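Long-range contacts in nitrite oxidoreductase subunit A (Kuenenia stuttgartiensis, PDB 7B04), which belongs to the NarG-like molybdopterin oxidoreductases and holds a molybdenum atom, two pterin guanylate groups and an iron/sulfur cluster: residues B[70-75]-B[711-716]; B[228-233]-B[568-573]; B[972-977]-B[1002-1007]; B[955-960]-B[1014-1019]. All coordinates share one frame; numbering follows the deposited sequence.

Overall arrangement
The four contacts form two groups. Interactions 1 and 2 have centres about 12 Å apart, and they touch. They join loops that are hundreds of residues apart in sequence, and interaction 2 falls within the span that interaction 1 closes. Interactions 3 and 4 come later in the chain and belong to one mixed sheet. Strands 956-959 and 1001-1007 are neighbours there, and the two contacts are about 9 Å apart between centres. Interaction 3 lies within the span of interaction 4. The centres of interactions 1 and 4 are about 29 Å apart. Interaction 1 holds the loop carrying two cluster ligands, and interaction 2 packs next to it. Interactions 3 and 4 build the later sheet, whose Lys1019 also comes near an MD1.

Interaction 1: residues B[70-75]-B[711-716]; sequences NDTHAC and SCSNPF. With SF4 (iron/sulfur cluster), chain C; MD1 (phosphoric acid 4-(2-amino-4-oxo-3,4,5,6,-tetrahydro-pteridin-6-yl)-2-hydroxy-3,4-dimercapto-but-3-en-yl ester guanylate ester), chain D.
Thr72 and Ser711 meet through a backbone oxygen and a hydroxyl. Ser711 OG donates a hydrogen bond to Thr72 O at 2.6 Å. The donor stands above the carbonyl plane, 46° out of it. Ser713 OG is also 2.6 Å from Thr72 O. One residue further on, Asn714 ND2 makes a weak hydrogen bond to His73 O at 2.9 Å. This bond is bent, with an N-H...O angle of 122°. Arg113 is a second donor to His73 O. The Thr72 side chain turns OG1 anti to its backbone N (chi1 -160°), and OG1 meets Cys712 SG at 3.5 Å.

The next layer positions these groups. Ser713 N donates to Ser711 OG at 3.1 Å, which makes an ST turn. Ser711 OG thus accepts from its own chain and donates across the contact. His73 ND1 has a weak hydrogen bond to Glu316 of helix 314-321. Thr72 CG2 lies over one face of the His73 ring, toward its rim.

The same loop carries cofactor ligands. Asp71 OD2 binds an iron of the cluster at 2.1 Å, and Cys75 SG binds another at 2.3 Å. On the pterin side, Asn70 ND2 approaches MD1 S13 at 3.8 Å. Cys67 and Cys115 also belong to the cluster pocket. A loop that supplies cluster ligands right beside the pterin is the arrangement of the iron/sulfur site in molybdopterin oxidoreductases, and here residues 711-716 bond to the backbone of that loop at Thr72 and His73.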
# COMPACT_ATOMS: atom_id res chain seq x y z
N ASN B 70 5.73 9.27 8.00
CA ASN B 70 4.38 9.63 8.46
C ASN B 70 3.49 8.40 8.33
O ASN B 70 2.28 8.49 8.12
CB ASN B 70 3.77 10.84 7.73
CG ASN B 70 2.51 11.36 8.40
OD1 ASN B 70 2.06 10.83 9.42
ND2 ASN B 70 1.93 12.41 7.83
N ASP B 71 4.08 7.21 8.39
CA ASP B 71 3.27 5.97 8.34
C ASP B 71 2.42 5.87 9.62
O ASP B 71 1.28 5.37 9.55
CB ASP B 71 4.15 4.73 8.15
CG ASP B 71 3.42 3.57 7.49
OD1 ASP B 71 2.82 3.79 6.42
OD2 ASP B 71 3.47 2.46 8.05
N THR B 72 3.00 6.34 10.73
CA THR B 72 2.52 6.24 12.11
C THR B 72 3.00 4.94 12.75
O THR B 72 2.63 4.66 13.90
CB THR B 72 0.99 6.36 12.27
OG1 THR B 72 0.69 6.70 13.63
CG2 THR B 72 0.27 5.05 11.98
N HIS B 73 3.81 4.16 12.05
CA HIS B 73 4.30 2.88 12.55
C HIS B 73 5.78 2.87 12.86
O HIS B 73 6.20 2.17 13.79
CB HIS B 73 3.95 1.77 11.55
CG HIS B 73 2.48 1.64 11.31
ND1 HIS B 73 1.61 1.11 12.24
CD2 HIS B 73 1.72 2.00 10.25
CE1 HIS B 73 0.38 1.14 11.76
NE2 HIS B 73 0.42 1.67 10.55
N ALA B 74 6.59 3.63 12.11
CA ALA B 74 8.02 3.78 12.36
C ALA B 74 8.70 2.42 12.54
O ALA B 74 9.38 2.16 13.53
CB ALA B 74 8.27 4.67 13.58
N CYS B 75 8.50 1.55 11.55
CA CYS B 75 8.98 0.18 11.66
C CYS B 75 10.50 0.13 11.76
O CYS B 75 11.22 0.95 11.19
CB CYS B 75 8.52 -0.64 10.45
SG CYS B 75 6.73 -0.90 10.36
N SER B 711 6.07 7.13 18.15
CA SER B 711 4.79 6.93 17.49
C SER B 711 3.66 7.07 18.50
O SER B 711 3.87 7.04 19.71
CB SER B 711 4.72 5.58 16.78
OG SER B 711 3.43 5.35 16.23
N CYS B 712 2.45 7.24 17.97
CA CYS B 712 1.24 7.30 18.77
C CYS B 712 0.45 6.00 18.74
O CYS B 712 -0.56 5.88 19.44
CB CYS B 712 0.36 8.45 18.30
SG CYS B 712 -0.24 8.28 16.61
N SER B 713 0.87 5.07 17.88
CA SER B 713 0.18 3.77 17.76
C SER B 713 1.02 2.66 18.40
O SER B 713 0.54 1.54 18.48
CB SER B 713 -0.13 3.46 16.35
OG SER B 713 1.03 3.56 15.57
N ASN B 714 2.23 2.98 18.82
CA ASN B 714 3.11 1.96 19.44
C ASN B 714 3.97 2.63 20.51
O ASN B 714 4.29 3.80 20.37
CB ASN B 714 3.92 1.19 18.40
CG ASN B 714 4.91 2.07 17.70
OD1 ASN B 714 5.50 2.92 18.31
ND2 ASN B 714 5.11 1.88 16.42
N PRO B 715 4.37 1.92 21.57
CA PRO B 715 5.14 2.51 22.64
C PRO B 715 6.64 2.58 22.39
O PRO B 715 7.32 2.99 23.23
CB PRO B 715 4.89 1.51 23.76
CG PRO B 715 4.77 0.20 23.05
CD PRO B 715 4.02 0.53 21.79
N PHE B 716 7.08 2.12 21.23
CA PHE B 716 8.52 2.03 20.91
C PHE B 716 9.17 3.33 20.51
O PHE B 716 8.57 4.19 19.91
CB PHE B 716 8.74 1.09 19.74
CG PHE B 716 7.87 -0.13 19.81
CD1 PHE B 716 7.56 -0.68 21.03
CD2 PHE B 716 7.35 -0.68 18.67
CE1 PHE B 716 6.75 -1.79 21.10
CE2 PHE B 716 6.53 -1.79 18.74
CZ PHE B 716 6.25 -2.34 19.96
FE1 SF4 C . 5.29 2.35 7.08
FE2 SF4 C . 7.91 1.78 6.53
FE3 SF4 C . 5.95 -0.02 5.90
FE4 SF4 C . 6.59 0.42 8.51
S1 SF4 C . 7.94 -0.46 6.90
S2 SF4 C . 4.49 0.29 7.62
S3 SF4 C . 7.08 2.64 8.47
S4 SF4 C . 6.23 2.07 5.02
PB MD1 D . -8.36 7.08 7.41
O3B MD1 D . -9.10 8.08 6.34
O1B MD1 D . -8.83 5.66 7.18
O2B MD1 D . -8.70 7.50 8.81
O3A MD1 D . -6.73 7.17 7.17
C10 MD1 D . -6.02 8.34 7.49
C11 MD1 D . -4.60 7.95 8.00
O11 MD1 D . -4.19 6.65 7.15
C12 MD1 D . -3.80 9.02 7.94
S12 MD1 D . -4.48 10.65 8.34
C13 MD1 D . -2.28 9.03 7.61
S13 MD1 D . -1.47 10.65 7.63
C14 MD1 D . -1.48 7.90 7.23
N15 MD1 D . -2.06 7.46 5.81
C16 MD1 D . -1.65 6.17 5.41
C15 MD1 D . -1.29 5.85 4.01
O14 MD1 D . -1.33 6.69 3.17
N17 MD1 D . -0.87 4.46 3.67
C17 MD1 D . -0.81 3.37 4.77
N16 MD1 D . -0.40 2.02 4.42
N18 MD1 D . -1.18 3.70 6.19
C20 MD1 D . -1.59 5.04 6.54
N8 MD1 D . -1.95 5.40 7.85
C7 MD1 D . -1.31 6.81 8.26
PA MD1 D . -10.04 7.59 5.08
O1A MD1 D . -10.16 8.73 4.10
O2A MD1 D . -9.38 6.41 4.41
O5' MD1 D . -11.55 7.15 5.58
C5' MD1 D . -11.76 5.86 6.06
C4' MD1 D . -13.18 5.32 5.65
O4' MD1 D . -14.32 6.30 6.07
C1' MD1 D . -15.23 6.33 4.80
N9 MD1 D . -16.08 7.55 4.76
C4 MD1 D . -17.06 7.70 5.64
N3 MD1 D . -17.53 6.85 6.77
C2 MD1 D . -18.65 7.28 7.60
N2 MD1 D . -19.11 6.44 8.69
N1 MD1 D . -19.31 8.53 7.32
C6 MD1 D . -18.85 9.35 6.24
O6 MD1 D . -19.38 10.38 6.01
C5 MD1 D . -17.67 8.89 5.38
N7 MD1 D . -17.06 9.44 4.33
C8 MD1 D . -16.07 8.62 3.94
C2' MD1 D . -14.37 6.33 3.87
O2' MD1 D . -14.97 5.93 2.61
C3' MD1 D . -13.26 5.20 4.38
O3' MD1 D . -13.74 3.86 4.05

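Interaction 2: residues B[228-233]-B[568-573]; sequences MGLLGV and AGNFQA
Leu230 and Val233 both converge on one corner of the Phe571 ring, at CE2. The contact joins two buried loops of the molybdopterin oxidoreductase fold. Residues 228-233 follow strand 222-226 of the seven-stranded mixed sheet. Residues 568-573 come after strand 558-561 of the five-stranded parallel sheet. Phe571 is the centre of an inverse gamma turn, directly after the 3-10 segment 568-570.

The Leu230 and Phe571 side chains cross obliquely. Leu230 has CG anti to its backbone N (chi1 -157°), and its CD1 reaches the edge of the ring, near the ring plane, 4.0 Å from Phe571 CE2. The same methyl lies 4.2 Å from Ala568 CA, so it sits beside both the aromatic edge and the 3-10 backbone. Val233 approaches differently. Its side chain and that of Phe571 reach toward each other tip to tip, and its CG2 comes to the ring obliquely. The contact is apolar throughout these three side chains.

Other parts of the chain complete this apolar packing. Leu773 of helix 767-774 and Ile708 of strand 707-709 each touch both Val233 and Phe571. The same strand also holds Leu230, whose O is hydrogen-bonded to Thr709 OG1.

Val233 CG2 makes the closest approach here, at 3.8 Å from Phe571 CE2, and it is also 4.1 Å from Phe571 CZ.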
# COMPACT_ATOMS: atom_id res chain seq x y z
N MET B 228 5.76 17.08 9.83
CA MET B 228 5.61 15.96 10.75
C MET B 228 6.94 15.56 11.39
O MET B 228 7.47 14.47 11.18
CB MET B 228 5.00 14.77 10.02
CG MET B 228 3.83 15.14 9.13
SD MET B 228 2.18 14.92 9.83
CE MET B 228 2.46 15.06 11.59
N GLY B 229 7.49 16.51 12.16
CA GLY B 229 8.84 16.34 12.67
C GLY B 229 9.05 15.12 13.56
O GLY B 229 10.20 14.73 13.81
N LEU B 230 7.99 14.48 14.05
CA LEU B 230 8.23 13.29 14.88
C LEU B 230 8.89 12.18 14.09
O LEU B 230 9.47 11.26 14.67
CB LEU B 230 6.93 12.77 15.48
CG LEU B 230 7.00 11.91 16.74
CD1 LEU B 230 7.66 12.65 17.90
CD2 LEU B 230 5.59 11.47 17.14
N LEU B 231 8.82 12.26 12.76
CA LEU B 231 9.51 11.30 11.89
C LEU B 231 11.03 11.39 12.05
O LEU B 231 11.73 10.37 12.05
CB LEU B 231 9.06 11.52 10.46
CG LEU B 231 7.68 10.97 10.05
CD1 LEU B 231 6.57 11.08 11.10
CD2 LEU B 231 7.27 11.76 8.85
N GLY B 232 11.55 12.60 12.15
CA GLY B 232 12.85 12.85 12.77
C GLY B 232 12.83 14.19 13.47
O GLY B 232 12.65 15.23 12.83
N VAL B 233 13.06 14.20 14.78
CA VAL B 233 12.84 15.41 15.56
C VAL B 233 13.97 16.41 15.33
O VAL B 233 13.72 17.61 15.16
CB VAL B 233 12.69 15.07 17.06
CG1 VAL B 233 12.51 16.33 17.87
CG2 VAL B 233 11.52 14.12 17.26
N ALA B 568 4.04 14.84 19.12
CA ALA B 568 5.22 15.54 19.61
C ALA B 568 5.15 15.75 21.11
O ALA B 568 6.17 16.11 21.72
CB ALA B 568 5.38 16.89 18.90
N GLY B 569 3.98 15.53 21.72
CA GLY B 569 3.81 15.55 23.15
C GLY B 569 4.37 14.34 23.87
O GLY B 569 4.23 14.26 25.09
N ASN B 570 4.97 13.40 23.14
CA ASN B 570 5.69 12.32 23.79
C ASN B 570 6.88 12.86 24.57
O ASN B 570 7.23 12.31 25.62
CB ASN B 570 6.15 11.29 22.76
CG ASN B 570 5.07 10.30 22.40
OD1 ASN B 570 4.37 9.79 23.27
ND2 ASN B 570 4.91 10.03 21.11
N PHE B 571 7.50 13.93 24.07
CA PHE B 571 8.51 14.66 24.83
C PHE B 571 7.77 15.62 25.77
O PHE B 571 7.81 16.84 25.64
CB PHE B 571 9.48 15.38 23.90
CG PHE B 571 10.18 14.46 22.94
CD1 PHE B 571 11.37 13.85 23.29
CD2 PHE B 571 9.65 14.22 21.68
CE1 PHE B 571 12.02 13.01 22.40
CE2 PHE B 571 10.30 13.38 20.79
CZ PHE B 571 11.48 12.77 21.15
N GLN B 572 7.07 15.01 26.73
CA GLN B 572 6.10 15.71 27.55
C GLN B 572 6.79 16.48 28.66
O GLN B 572 7.61 15.92 29.40
CB GLN B 572 5.11 14.69 28.13
CG GLN B 572 3.96 15.27 28.94
CD GLN B 572 3.04 16.13 28.10
OE1 GLN B 572 2.87 17.31 28.36
NE2 GLN B 572 2.43 15.53 27.08
N ALA B 573 6.46 17.76 28.77
CA ALA B 573 7.07 18.64 29.77
C ALA B 573 6.28 18.61 31.08
O ALA B 573 5.05 18.54 31.07
CB ALA B 573 7.14 20.07 29.25

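Interaction 3: residues B[972-977]-B[1002-1007]; sequences GDYVYV and MLRAKY
Arg1004 lies across the face of the Tyr974 ring. Its CB starts 4.1 Å from Asp973 O, just before the partner strand. CG is anti to the carbonyl carbon (chi1 -80°), which sets it over the ring. It makes a CH-pi contact 3.6 Å from the Tyr974 centroid, 19° off the ring normal. The chain then runs extended, and CD passes 3.8 Å from Gly972 O. At NE the path reaches the phenol end of the ring, with Tyr974 OH 3.3 Å from Arg1004 NE. Glu954 serves both groups: it forms a salt bridge with Arg1004 NE and a hydrogen bond with Tyr974 OH. The guanidinium is covered on one face by Tyr974 CE2, which lies over its centre, and the two planes are 42° apart. At the tip, NH2 is in a salt bridge with Asp946. NH1 points to Gly972 O at its edge, but the modelled separation is doubtfully short.

The two segments are antiparallel neighbours in the six-stranded C-terminal sheet, consistent with the double-psi beta barrel of the family's dinucleotide-binding domain. Val975 and Leu1003 form the hydrogen-bonded pair, with Val975 N to Leu1003 O at 2.7 Å. The backbone pairing goes on toward the loop, where Ala1005 N donates to Asp973 O at 2.8 Å.

On the same face as Arg1004, Met1002 lies against Tyr976. Its CG is over the ring, and its SD is 4.0 Å from the Tyr976 centroid, a Met-aromatic contact. On the other face, Val975 packs on Ala1005 CB, 3.9 Å from its CG1.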
# COMPACT_ATOMS: atom_id res chain seq x y z
N GLY B 972 -13.56 1.68 -17.41
CA GLY B 972 -12.29 1.89 -18.06
C GLY B 972 -12.21 3.14 -18.90
O GLY B 972 -11.13 3.47 -19.38
N ASP B 973 -13.32 3.86 -19.06
CA ASP B 973 -13.32 5.10 -19.82
C ASP B 973 -12.73 6.23 -19.00
O ASP B 973 -12.79 6.24 -17.77
CB ASP B 973 -14.74 5.46 -20.24
CG ASP B 973 -15.31 4.51 -21.28
OD1 ASP B 973 -14.52 3.90 -22.03
OD2 ASP B 973 -16.55 4.38 -21.35
N TYR B 974 -12.15 7.21 -19.70
CA TYR B 974 -11.68 8.43 -19.06
C TYR B 974 -12.86 9.36 -18.81
O TYR B 974 -13.77 9.46 -19.65
CB TYR B 974 -10.63 9.11 -19.95
CG TYR B 974 -9.28 8.43 -19.95
CD1 TYR B 974 -8.36 8.67 -18.95
CD2 TYR B 974 -8.92 7.55 -20.97
CE1 TYR B 974 -7.12 8.05 -18.95
CE2 TYR B 974 -7.68 6.93 -20.98
CZ TYR B 974 -6.79 7.19 -19.97
OH TYR B 974 -5.55 6.58 -19.97
N VAL B 975 -12.87 10.01 -17.65
CA VAL B 975 -13.97 10.85 -17.20
C VAL B 975 -13.42 12.17 -16.64
O VAL B 975 -12.36 12.19 -16.00
CB VAL B 975 -14.85 10.12 -16.17
CG1 VAL B 975 -15.54 8.91 -16.81
CG2 VAL B 975 -14.01 9.65 -14.99
N TYR B 976 -14.19 13.22 -16.77
CA TYR B 976 -13.76 14.48 -16.16
C TYR B 976 -14.40 14.55 -14.78
O TYR B 976 -15.49 14.04 -14.65
CB TYR B 976 -14.21 15.63 -17.05
CG TYR B 976 -13.38 15.87 -18.28
CD1 TYR B 976 -12.11 16.40 -18.20
CD2 TYR B 976 -13.88 15.62 -19.54
CE1 TYR B 976 -11.36 16.65 -19.32
CE2 TYR B 976 -13.15 15.87 -20.68
CZ TYR B 976 -11.88 16.39 -20.57
OH TYR B 976 -11.15 16.64 -21.69
N VAL B 977 -13.68 15.03 -13.78
CA VAL B 977 -14.28 15.21 -12.43
C VAL B 977 -14.34 16.71 -12.23
O VAL B 977 -13.31 17.29 -11.94
CB VAL B 977 -13.44 14.57 -11.32
CG1 VAL B 977 -14.25 13.57 -10.52
CG2 VAL B 977 -12.19 13.94 -11.89
N MET B 1002 -8.94 14.66 -15.44
CA MET B 1002 -9.42 13.65 -16.37
C MET B 1002 -8.71 12.36 -16.02
O MET B 1002 -7.51 12.21 -16.28
CB MET B 1002 -9.13 14.02 -17.82
CG MET B 1002 -9.83 13.09 -18.80
SD MET B 1002 -9.70 13.58 -20.53
CE MET B 1002 -7.96 13.28 -20.79
N LEU B 1003 -9.42 11.47 -15.33
CA LEU B 1003 -8.90 10.16 -14.96
C LEU B 1003 -9.85 9.07 -15.43
O LEU B 1003 -10.98 9.33 -15.85
CB LEU B 1003 -8.64 10.10 -13.46
CG LEU B 1003 -9.82 9.81 -12.53
CD1 LEU B 1003 -9.29 9.71 -11.12
CD2 LEU B 1003 -10.92 10.86 -12.63
N ARG B 1004 -9.37 7.83 -15.33
CA ARG B 1004 -10.16 6.66 -15.70
C ARG B 1004 -11.18 6.31 -14.63
O ARG B 1004 -10.95 6.51 -13.43
CB ARG B 1004 -9.25 5.46 -15.93
CG ARG B 1004 -8.56 5.42 -17.28
CD ARG B 1004 -7.87 4.09 -17.46
NE ARG B 1004 -7.09 3.98 -18.69
CZ ARG B 1004 -7.56 3.52 -19.85
NH1 ARG B 1004 -8.82 3.13 -19.95
NH2 ARG B 1004 -6.76 3.44 -20.91
N ALA B 1005 -12.30 5.76 -15.07
CA ALA B 1005 -13.37 5.32 -14.20
C ALA B 1005 -13.29 3.81 -13.99
O ALA B 1005 -12.89 3.06 -14.89
CB ALA B 1005 -14.74 5.68 -14.79
N LYS B 1006 -13.65 3.37 -12.79
CA LYS B 1006 -13.59 1.96 -12.42
C LYS B 1006 -14.93 1.56 -11.81
O LYS B 1006 -15.38 2.17 -10.84
CB LYS B 1006 -12.45 1.70 -11.43
CG LYS B 1006 -12.47 0.29 -10.85
CD LYS B 1006 -11.43 0.12 -9.75
CE LYS B 1006 -11.58 -1.24 -9.07
NZ LYS B 1006 -10.62 -1.43 -7.95
N TYR B 1007 -15.55 0.53 -12.38
CA TYR B 1007 -16.78 0.00 -11.81
C TYR B 1007 -16.48 -0.67 -10.48
O TYR B 1007 -15.67 -1.60 -10.42
CB TYR B 1007 -17.44 -0.99 -12.76
CG TYR B 1007 -18.19 -0.36 -13.91
CD1 TYR B 1007 -18.22 1.01 -14.09
CD2 TYR B 1007 -18.87 -1.15 -14.83
CE1 TYR B 1007 -18.90 1.58 -15.14
CE2 TYR B 1007 -19.56 -0.59 -15.89
CZ TYR B 1007 -19.57 0.78 -16.04
OH TYR B 1007 -20.25 1.35 -17.09

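Interaction 4: residues B[955-960]-B[1014-1019]; sequences HQIHIH and NCTMMK
His958 and Met1017 are an antiparallel hydrogen-bonded pair. His958 N donates to Met1017 O at 2.7 Å, nearly straight at 172°. In return, Met1017 N donates to His958 O at 3.1 Å. Further along, His955 NE2 gives a weak hydrogen bond to Lys1019 O at 2.8 Å, with that oxygen at the edge of the ring.

Packing differs on the two faces of the sheet. On one, the side chains of His958 and Met1017 lie side by side and point the same way. The Met1017 chain bends at chi2 and chi3, and its CE ends over one face of the His958 ring, a CH-pi contact 3.7 Å from the centroid. On the other face, Ile957 CG1 packs on Met1018 CG at 3.7 Å. Ile957 also touches Val975 and Val977 of strand 974-978, which ties this pair into the rest of the mixed sheet.

Lys1019 NZ is hydrogen-bonded to Lys917 O and forms a salt bridge with Glu311; its side chain is about 5 Å from a bound MD1. If the Asn1008 amide is oriented as modelled, its ND2 donates to His958 ND1, which would tentatively fit a neutral ring.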
# COMPACT_ATOMS: atom_id res chain seq x y z
N HIS B 955 -3.89 7.00 -12.17
CA HIS B 955 -4.84 7.10 -11.07
C HIS B 955 -6.26 6.92 -11.58
O HIS B 955 -6.58 7.25 -12.72
CB HIS B 955 -4.68 8.46 -10.38
CG HIS B 955 -5.13 8.47 -8.96
ND1 HIS B 955 -4.38 7.94 -7.93
CD2 HIS B 955 -6.24 8.98 -8.38
CE1 HIS B 955 -5.01 8.10 -6.79
NE2 HIS B 955 -6.15 8.73 -7.03
N GLN B 956 -7.12 6.38 -10.71
CA GLN B 956 -8.46 5.94 -11.09
C GLN B 956 -9.49 6.46 -10.11
O GLN B 956 -9.19 6.76 -8.95
CB GLN B 956 -8.54 4.41 -11.17
CG GLN B 956 -8.33 3.71 -9.83
CD GLN B 956 -8.30 2.20 -9.95
OE1 GLN B 956 -8.46 1.65 -11.04
NE2 GLN B 956 -8.10 1.52 -8.83
N ILE B 957 -10.73 6.58 -10.59
CA ILE B 957 -11.87 6.97 -9.77
C ILE B 957 -12.87 5.83 -9.71
O ILE B 957 -13.17 5.19 -10.73
CB ILE B 957 -12.55 8.26 -10.29
CG1 ILE B 957 -13.72 8.65 -9.38
CG2 ILE B 957 -13.05 8.09 -11.72
CD1 ILE B 957 -14.33 9.99 -9.70
N HIS B 958 -13.38 5.54 -8.51
CA HIS B 958 -14.37 4.50 -8.32
C HIS B 958 -15.77 5.09 -8.49
O HIS B 958 -16.07 6.15 -7.94
CB HIS B 958 -14.24 3.88 -6.93
CG HIS B 958 -13.05 3.00 -6.76
ND1 HIS B 958 -13.15 1.64 -6.60
CD2 HIS B 958 -11.72 3.28 -6.74
CE1 HIS B 958 -11.94 1.12 -6.48
NE2 HIS B 958 -11.06 2.10 -6.56
N ILE B 959 -16.61 4.40 -9.25
CA ILE B 959 -17.98 4.84 -9.50
C ILE B 959 -18.87 3.60 -9.55
O ILE B 959 -18.46 2.54 -10.04
CB ILE B 959 -18.10 5.68 -10.79
CG1 ILE B 959 -19.53 6.20 -10.98
CG2 ILE B 959 -17.62 4.89 -12.01
CD1 ILE B 959 -19.64 7.34 -11.96
N HIS B 960 -20.09 3.73 -9.03
CA HIS B 960 -21.05 2.64 -9.10
C HIS B 960 -21.42 2.35 -10.55
O HIS B 960 -21.58 3.28 -11.35
CB HIS B 960 -22.31 2.99 -8.30
CG HIS B 960 -23.27 1.86 -8.16
ND1 HIS B 960 -24.25 1.60 -9.10
CD2 HIS B 960 -23.41 0.92 -7.20
CE1 HIS B 960 -24.95 0.55 -8.72
NE2 HIS B 960 -24.47 0.11 -7.57
N ASN B 1014 -24.50 7.56 -5.19
CA ASN B 1014 -24.07 8.96 -5.13
C ASN B 1014 -22.70 9.14 -4.50
O ASN B 1014 -22.42 10.22 -3.96
CB ASN B 1014 -25.11 9.78 -4.36
CG ASN B 1014 -26.46 9.79 -5.04
OD1 ASN B 1014 -27.43 9.22 -4.53
ND2 ASN B 1014 -26.54 10.44 -6.19
N CYS B 1015 -21.81 8.15 -4.59
CA CYS B 1015 -20.52 8.27 -3.93
C CYS B 1015 -19.42 7.75 -4.84
O CYS B 1015 -19.51 6.63 -5.35
CB CYS B 1015 -20.50 7.50 -2.60
SG CYS B 1015 -18.95 7.65 -1.68
N THR B 1016 -18.40 8.57 -5.03
CA THR B 1016 -17.25 8.26 -5.86
C THR B 1016 -16.00 8.36 -5.01
O THR B 1016 -15.96 9.08 -4.01
CB THR B 1016 -17.15 9.20 -7.06
OG1 THR B 1016 -16.92 10.54 -6.60
CG2 THR B 1016 -18.44 9.18 -7.87
N MET B 1017 -14.95 7.65 -5.42
CA MET B 1017 -13.76 7.52 -4.60
C MET B 1017 -12.51 7.68 -5.45
O MET B 1017 -12.39 7.06 -6.51
CB MET B 1017 -13.72 6.17 -3.87
CG MET B 1017 -12.68 6.08 -2.77
SD MET B 1017 -11.02 5.65 -3.33
CE MET B 1017 -11.16 3.88 -3.49
N MET B 1018 -11.58 8.49 -4.96
CA MET B 1018 -10.23 8.58 -5.50
C MET B 1018 -9.27 8.48 -4.33
O MET B 1018 -9.44 9.16 -3.32
CB MET B 1018 -10.00 9.90 -6.25
CG MET B 1018 -10.92 10.12 -7.44
SD MET B 1018 -10.48 11.60 -8.38
CE MET B 1018 -11.01 12.89 -7.25
N LYS B 1019 -8.25 7.64 -4.46
CA LYS B 1019 -7.27 7.54 -3.39
C LYS B 1019 -6.45 8.82 -3.35
O LYS B 1019 -6.26 9.49 -4.37
CB LYS B 1019 -6.39 6.30 -3.57
CG LYS B 1019 -7.13 5.00 -3.25
CD LYS B 1019 -7.60 4.98 -1.81
CE LYS B 1019 -8.24 3.64 -1.44
NZ LYS B 1019 -8.82 3.64 -0.07